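PDB 3UE6: Aureochrome1, which senses blue light through a flavin mononucleotide held in its LOV domain, a member of the PAS fold. Local coordinates for residues F127-L132 with V140-V145; S110-N115 with T122-F127. All blocks are in the same frame, centred on the assembly; numbering follows the deposited sequence.

Contact 1: F127-L132 with V140-V145. With FMN (flavin mononucleotide), chain G.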
loop_
_atom_site.group_PDB
_atom_site.type_symbol
_atom_site.label_atom_id
_atom_site.label_comp_id
_atom_site.label_asym_id
_atom_site.label_seq_id
_atom_site.Cartn_x
_atom_site.Cartn_y
_atom_site.Cartn_z
ATOM N N PHE A 127 -4.668 4.117 15.099
ATOM C CA PHE A 127 -4.750 4.267 13.666
ATOM C C PHE A 127 -3.534 5.046 13.131
ATOM O O PHE A 127 -3.215 6.126 13.621
ATOM C CB PHE A 127 -6.088 4.933 13.338
ATOM C CG PHE A 127 -6.035 5.878 12.193
ATOM C CD1 PHE A 127 -5.914 5.407 10.900
ATOM C CD2 PHE A 127 -6.149 7.239 12.403
ATOM C CE1 PHE A 127 -5.877 6.278 9.837
ATOM C CE2 PHE A 127 -6.119 8.115 11.344
ATOM C CZ PHE A 127 -5.982 7.635 10.058
ATOM N N PHE A 128 -2.843 4.469 12.149
ATOM C CA PHE A 128 -1.682 5.108 11.535
ATOM C C PHE A 128 -1.976 5.516 10.093
ATOM O O PHE A 128 -2.670 4.803 9.363
ATOM C CB PHE A 128 -0.453 4.194 11.590
ATOM C CG PHE A 128 0.751 4.735 10.840
ATOM C CD1 PHE A 128 1.612 5.647 11.437
ATOM C CD2 PHE A 128 1.034 4.309 9.550
ATOM C CE1 PHE A 128 2.723 6.136 10.754
ATOM C CE2 PHE A 128 2.139 4.795 8.866
ATOM C CZ PHE A 128 2.983 5.708 9.466
ATOM N N VAL A 129 -1.444 6.666 9.692
ATOM C CA VAL A 129 -1.636 7.175 8.339
ATOM C C VAL A 129 -0.310 7.659 7.738
ATOM O O VAL A 129 0.520 8.254 8.431
ATOM C CB VAL A 129 -2.692 8.310 8.306
ATOM C CG1 VAL A 129 -2.333 9.425 9.279
ATOM C CG2 VAL A 129 -2.851 8.854 6.899
ATOM N N ALA A 130 -0.102 7.378 6.454
ATOM C CA ALA A 130 1.116 7.795 5.764
ATOM C C ALA A 130 0.837 8.251 4.339
ATOM O O ALA A 130 0.174 7.551 3.571
ATOM C CB ALA A 130 2.151 6.673 5.769
ATOM N N GLY A 131 1.348 9.431 3.997
ATOM C CA GLY A 131 1.202 9.968 2.656
ATOM C C GLY A 131 2.226 9.390 1.693
ATOM O O GLY A 131 3.385 9.168 2.047
ATOM N N LEU A 132 1.789 9.136 0.466
ATOM C CA LEU A 132 2.675 8.645 -0.576
ATOM C C LEU A 132 2.867 9.740 -1.620
ATOM O O LEU A 132 1.893 10.302 -2.115
ATOM C CB LEU A 132 2.092 7.379 -1.199
ATOM C CG LEU A 132 1.647 6.349 -0.161
ATOM C CD1 LEU A 132 0.907 5.184 -0.807
ATOM C CD2 LEU A 132 2.844 5.860 0.644
ATOM N N VAL A 140 0.103 11.808 -3.267
ATOM C CA VAL A 140 -0.783 11.327 -4.311
ATOM C C VAL A 140 -1.735 10.249 -3.792
ATOM O O VAL A 140 -2.840 10.077 -4.310
ATOM C CB VAL A 140 0.035 10.803 -5.516
ATOM C CG1 VAL A 140 0.206 9.295 -5.435
ATOM C CG2 VAL A 140 -0.630 11.207 -6.820
ATOM N N ASN A 141 -1.298 9.538 -2.758
ATOM C CA ASN A 141 -2.104 8.513 -2.109
ATOM C C ASN A 141 -1.857 8.513 -0.614
ATOM O O ASN A 141 -0.834 9.009 -0.142
ATOM C CB ASN A 141 -1.753 7.124 -2.642
ATOM C CG ASN A 141 -2.309 6.864 -4.021
ATOM O OD1 ASN A 141 -1.559 6.731 -4.986
ATOM N ND2 ASN A 141 -3.631 6.763 -4.121
ATOM N N TYR A 142 -2.791 7.935 0.130
ATOM C CA TYR A 142 -2.595 7.709 1.552
ATOM C C TYR A 142 -2.860 6.248 1.867
ATOM O O TYR A 142 -3.729 5.625 1.259
ATOM C CB TYR A 142 -3.534 8.592 2.376
ATOM C CG TYR A 142 -3.085 10.029 2.550
ATOM C CD1 TYR A 142 -2.243 10.392 3.594
ATOM C CD2 TYR A 142 -3.521 11.024 1.687
ATOM C CE1 TYR A 142 -1.837 11.703 3.768
ATOM C CE2 TYR A 142 -3.122 12.341 1.850
ATOM C CZ TYR A 142 -2.277 12.676 2.892
ATOM O OH TYR A 142 -1.870 13.983 3.064
ATOM N N VAL A 143 -2.102 5.699 2.808
ATOM C CA VAL A 143 -2.397 4.373 3.329
ATOM C C VAL A 143 -2.778 4.489 4.804
ATOM O O VAL A 143 -2.036 5.057 5.603
ATOM C CB VAL A 143 -1.215 3.393 3.129
ATOM C CG1 VAL A 143 0.087 3.984 3.662
ATOM C CG2 VAL A 143 -1.513 2.046 3.777
ATOM N N GLY A 144 -3.959 3.988 5.151
ATOM C CA GLY A 144 -4.421 4.011 6.528
ATOM C C GLY A 144 -4.368 2.621 7.131
ATOM O O GLY A 144 -4.738 1.644 6.484
ATOM N N VAL A 145 -3.903 2.527 8.371
ATOM C CA VAL A 145 -3.832 1.243 9.060
ATOM C C VAL A 145 -4.603 1.289 10.375
ATOM O O VAL A 145 -4.295 2.088 11.260
ATOM C CB VAL A 145 -2.378 0.826 9.341
ATOM C CG1 VAL A 145 -2.349 -0.483 10.113
ATOM C CG2 VAL A 145 -1.603 0.702 8.041
HETATM N N1 FMN G . -10.335 8.600 10.777
HETATM C C2 FMN G . -10.877 7.752 11.720
HETATM O O2 FMN G . -11.561 8.209 12.639
HETATM N N3 FMN G . -10.650 6.395 11.634
HETATM C C4 FMN G . -9.889 5.879 10.610
HETATM O O4 FMN G . -9.690 4.671 10.532
HETATM C C4A FMN G . -9.345 6.730 9.657
HETATM N N5 FMN G . -8.576 6.233 8.619
HETATM C C5A FMN G . -8.037 7.088 7.680
HETATM C C6 FMN G . -7.268 6.578 6.645
HETATM C C7 FMN G . -6.717 7.427 5.692
HETATM C C7M FMN G . -5.884 6.866 4.572
HETATM C C8 FMN G . -6.942 8.796 5.781
HETATM C C8M FMN G . -6.347 9.709 4.751
HETATM C C9 FMN G . -7.713 9.308 6.819
HETATM C C9A FMN G . -8.264 8.455 7.774
HETATM N N10 FMN G . -9.046 8.947 8.808
HETATM C C10 FMN G . -9.571 8.095 9.749
HETATM C "C1'" FMN G . -9.303 10.415 8.968
HETATM C "C2'" FMN G . -10.503 10.939 8.198
HETATM O "O2'" FMN G . -10.532 10.382 6.907
HETATM C "C3'" FMN G . -10.398 12.459 8.120
HETATM O "O3'" FMN G . -9.215 12.841 7.452
HETATM C "C4'" FMN G . -10.413 13.048 9.526
HETATM O "O4'" FMN G . -11.647 12.742 10.133
HETATM C "C5'" FMN G . -10.221 14.561 9.545
HETATM O "O5'" FMN G . -10.910 15.154 8.465
HETATM P P FMN G . -12.310 15.926 8.670
HETATM O O1P FMN G . -13.328 14.916 9.145
HETATM O O2P FMN G . -12.771 16.515 7.361
HETATM O O3P FMN G . -12.178 17.030 9.690
#
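Val129 and Tyr142 meet on the flavin side of the sheet, where methyl CG2 of Val129 lies 3.7 Å from CD1 of the tyrosine ring. With CG1 between the backbone N and the carbonyl carbon (chi1 55°), CG2 is the branch of Val129 that meets the tyrosine. Tyr142 CB also packs on methyl C7M of FMN. Further along, the Phe127 ring lies against the isoalloxazine: FMN C4A lies over one face of the Phe127 ring, 3.4 Å from the ring plane and nearer its margin than its centre, while Gly144 CA sits at the ring's edge. An alanine in place of Phe127 would probably open a gap beside Gly144 and leave this stretch of the flavin without its aromatic cover. On the reverse face Ala130 CB meets Val143 CG1 at 4.0 Å. Antiparallel backbone bonds join Phe128 to Val145 and Ala130 to Val143. At the far end a classic beta bulge sets Val140 and Asn141 opposite Leu132, whose O accepts Val140 N at 2.6 Å and, weakly, Asn141 N. The amide ND2 of Asn141 bonds to Thr51 O. Strand 48-52 thus flanks 140-145, and helix 36-43 covers Leu132 and Val143 from the reverse face.

Contact 2: S110-N115 with T122-F127. With FMN (flavin mononucleotide), chain G.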
loop_
_atom_site.group_PDB
_atom_site.type_symbol
_atom_site.label_atom_id
_atom_site.label_comp_id
_atom_site.label_asym_id
_atom_site.label_seq_id
_atom_site.Cartn_x
_atom_site.Cartn_y
_atom_site.Cartn_z
ATOM N N SER A 110 0.152 8.643 14.119
ATOM C CA SER A 110 -0.811 7.660 14.574
ATOM C C SER A 110 -1.590 8.223 15.753
ATOM O O SER A 110 -1.044 8.955 16.583
ATOM C CB SER A 110 -0.116 6.355 14.954
ATOM O OG SER A 110 0.936 6.580 15.869
ATOM N N VAL A 111 -2.874 7.894 15.805
ATOM C CA VAL A 111 -3.739 8.371 16.872
ATOM C C VAL A 111 -4.642 7.252 17.362
ATOM O O VAL A 111 -5.025 6.373 16.591
ATOM C CB VAL A 111 -4.616 9.544 16.404
ATOM C CG1 VAL A 111 -5.312 10.177 17.594
ATOM C CG2 VAL A 111 -3.779 10.570 15.677
ATOM N N CYS A 112 -4.978 7.290 18.647
ATOM C CA CYS A 112 -5.926 6.348 19.215
ATOM C C CYS A 112 -7.243 7.061 19.535
ATOM O O CYS A 112 -7.290 7.948 20.391
ATOM C CB CYS A 112 -5.343 5.691 20.467
ATOM S SG CYS A 112 -6.381 4.385 21.168
ATOM N N LEU A 113 -8.304 6.675 18.832
ATOM C CA LEU A 113 -9.623 7.273 19.032
ATOM C C LEU A 113 -10.750 6.239 18.979
ATOM O O LEU A 113 -10.580 5.143 18.433
ATOM C CB LEU A 113 -9.888 8.398 18.022
ATOM C CG LEU A 113 -9.483 8.265 16.548
ATOM C CD1 LEU A 113 -9.625 6.850 16.010
ATOM C CD2 LEU A 113 -10.284 9.242 15.700
ATOM N N LEU A 114 -11.898 6.599 19.547
ATOM C CA LEU A 114 -13.085 5.756 19.492
ATOM C C LEU A 114 -13.699 5.774 18.096
ATOM O O LEU A 114 -14.061 6.833 17.580
ATOM C CB LEU A 114 -14.124 6.245 20.499
ATOM C CG LEU A 114 -15.227 5.243 20.837
ATOM C CD1 LEU A 114 -14.615 4.029 21.505
ATOM C CD2 LEU A 114 -16.281 5.886 21.733
ATOM N N ASN A 115 -13.812 4.597 17.488
ATOM C CA ASN A 115 -14.488 4.457 16.202
ATOM C C ASN A 115 -15.751 3.600 16.295
ATOM O O ASN A 115 -15.955 2.876 17.271
ATOM C CB ASN A 115 -13.544 3.883 15.140
ATOM C CG ASN A 115 -12.637 4.929 14.534
ATOM O OD1 ASN A 115 -11.758 4.606 13.731
ATOM N ND2 ASN A 115 -12.839 6.190 14.915
ATOM N N THR A 122 -18.826 0.201 19.295
ATOM C CA THR A 122 -17.595 0.977 19.288
ATOM C C THR A 122 -16.368 0.150 19.632
ATOM O O THR A 122 -16.465 -0.934 20.208
ATOM C CB THR A 122 -17.666 2.164 20.267
ATOM O OG1 THR A 122 -17.678 1.675 21.613
ATOM C CG2 THR A 122 -18.905 2.994 20.009
ATOM N N PHE A 123 -15.209 0.684 19.272
ATOM C CA PHE A 123 -13.932 0.085 19.623
ATOM C C PHE A 123 -12.868 1.170 19.565
ATOM O O PHE A 123 -12.996 2.123 18.796
ATOM C CB PHE A 123 -13.593 -1.060 18.665
ATOM C CG PHE A 123 -13.223 -0.610 17.277
ATOM C CD1 PHE A 123 -14.199 -0.252 16.362
ATOM C CD2 PHE A 123 -11.895 -0.559 16.885
ATOM C CE1 PHE A 123 -13.856 0.159 15.083
ATOM C CE2 PHE A 123 -11.546 -0.152 15.610
ATOM C CZ PHE A 123 -12.529 0.208 14.708
ATOM N N TRP A 124 -11.828 1.044 20.381
ATOM C CA TRP A 124 -10.730 2.002 20.322
ATOM C C TRP A 124 -9.761 1.647 19.205
ATOM O O TRP A 124 -9.332 0.499 19.081
ATOM C CB TRP A 124 -10.013 2.115 21.664
ATOM C CG TRP A 124 -10.793 2.913 22.634
ATOM C CD1 TRP A 124 -11.733 2.447 23.506
ATOM C CD2 TRP A 124 -10.741 4.324 22.828
ATOM N NE1 TRP A 124 -12.262 3.479 24.242
ATOM C CE2 TRP A 124 -11.662 4.659 23.836
ATOM C CE3 TRP A 124 -9.991 5.359 22.248
ATOM C CZ2 TRP A 124 -11.864 5.955 24.285
ATOM C CZ3 TRP A 124 -10.190 6.653 22.691
ATOM C CH2 TRP A 124 -11.116 6.940 23.695
ATOM N N ASN A 125 -9.428 2.643 18.390
ATOM C CA ASN A 125 -8.628 2.428 17.192
ATOM C C ASN A 125 -7.275 3.131 17.234
ATOM O O ASN A 125 -7.214 4.357 17.165
ATOM C CB ASN A 125 -9.420 2.897 15.964
ATOM C CG ASN A 125 -8.694 2.636 14.661
ATOM O OD1 ASN A 125 -7.667 1.963 14.636
ATOM N ND2 ASN A 125 -9.236 3.158 13.566
ATOM N N LEU A 126 -6.196 2.357 17.366
ATOM C CA LEU A 126 -4.845 2.886 17.152
ATOM C C LEU A 126 -4.593 2.922 15.655
ATOM O O LEU A 126 -4.343 1.898 15.017
ATOM C CB LEU A 126 -3.762 2.049 17.839
ATOM C CG LEU A 126 -2.321 2.541 17.606
ATOM C CD1 LEU A 126 -2.208 4.049 17.818
ATOM C CD2 LEU A 126 -1.307 1.801 18.477
ATOM N N PHE A 127 -4.668 4.117 15.099
ATOM C CA PHE A 127 -4.750 4.267 13.666
ATOM C C PHE A 127 -3.534 5.046 13.131
ATOM O O PHE A 127 -3.215 6.126 13.621
ATOM C CB PHE A 127 -6.088 4.933 13.338
ATOM C CG PHE A 127 -6.035 5.878 12.193
ATOM C CD1 PHE A 127 -5.914 5.407 10.900
ATOM C CD2 PHE A 127 -6.149 7.239 12.403
ATOM C CE1 PHE A 127 -5.877 6.278 9.837
ATOM C CE2 PHE A 127 -6.119 8.115 11.344
ATOM C CZ PHE A 127 -5.982 7.635 10.058
HETATM N N1 FMN G . -10.335 8.600 10.777
HETATM C C2 FMN G . -10.877 7.752 11.720
HETATM O O2 FMN G . -11.561 8.209 12.639
HETATM N N3 FMN G . -10.650 6.395 11.634
HETATM C C4 FMN G . -9.889 5.879 10.610
HETATM O O4 FMN G . -9.690 4.671 10.532
HETATM C C4A FMN G . -9.345 6.730 9.657
HETATM N N5 FMN G . -8.576 6.233 8.619
HETATM C C5A FMN G . -8.037 7.088 7.680
HETATM C C6 FMN G . -7.268 6.578 6.645
HETATM C C7 FMN G . -6.717 7.427 5.692
HETATM C C7M FMN G . -5.884 6.866 4.572
HETATM C C8 FMN G . -6.942 8.796 5.781
HETATM C C8M FMN G . -6.347 9.709 4.751
HETATM C C9 FMN G . -7.713 9.308 6.819
HETATM C C9A FMN G . -8.264 8.455 7.774
HETATM N N10 FMN G . -9.046 8.947 8.808
HETATM C C10 FMN G . -9.571 8.095 9.749
HETATM C "C1'" FMN G . -9.303 10.415 8.968
HETATM C "C2'" FMN G . -10.503 10.939 8.198
HETATM O "O2'" FMN G . -10.532 10.382 6.907
HETATM C "C3'" FMN G . -10.398 12.459 8.120
HETATM O "O3'" FMN G . -9.215 12.841 7.452
HETATM C "C4'" FMN G . -10.413 13.048 9.526
HETATM O "O4'" FMN G . -11.647 12.742 10.133
HETATM C "C5'" FMN G . -10.221 14.561 9.545
HETATM O "O5'" FMN G . -10.910 15.154 8.465
HETATM P P FMN G . -12.310 15.926 8.670
HETATM O O1P FMN G . -13.328 14.916 9.145
HETATM O O2P FMN G . -12.771 16.515 7.361
HETATM O O3P FMN G . -12.178 17.030 9.690
#
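In the hairpin of strands 109-116 and 122-133, part of the flavin pocket, Asn115 and Asn125 meet beside the pyrimidine edge of FMN. Backbone bonds pair Val111 with Phe127, Leu113 with Asn125 and Asn115 with Phe123. Asn125 ND2 donates to Asn115 OD1 (2.9 Å) in a nearly straight bond of 175°. The acceptor lies in the amide plane of Asn125, but the donor comes from above that of Asn115, the two amides being turned 70° apart. Asn115 OD1 also accepts FMN N3-H at 3.0 Å, so two donors grip one oxygen, and Asn115 ND2 makes a weak bond to FMN O2. Asn125 OD1 accepts from Ser147 N, which helps fix the turn of its amide. Phe123 CE1 packs on Asn115 CB at 3.7 Å. On the opposite face of the sheet Leu114 CD1 makes a CH-pi contact with Trp124, 3.7 Å from the centroid of the five-membered ring. In Leu114, CG anti to the backbone N together with chi2 of 63° puts CD1 over the indole. Cys112 SG touches Trp124 CE3 obliquely at 3.9 Å. Helix 151-161 packs on Trp124 and Leu126. Side-chain amides on adjacent strands, set against the polar edge of the flavin, are a hallmark of LOV domains.

Overall arrangement
Contacts 1 and 2 follow one another along strand 122-133, which pairs with 139-145 on one side and 109-116 on the other, so three adjacent strands of the antiparallel PAS sheet are joined. Their centres lie about 15 Å apart. Phe127 belongs to both, and the two also touch where Phe128 CA packs on Ser110 CB at 4.0 Å. FMN spans the pair: residues 140-145 of contact 1 meet the dimethylbenzene end, contact 2 offers hydrogen bonds to the pyrimidine end, and the shared phenylalanine lies against the rings between them. Arg84 and Arg100 are among the further hydrogen-bonding partners of FMN. Of the two contacts, contact 1 alone touches the second subunit, Leu132 and Asn141 being among the residues that do so.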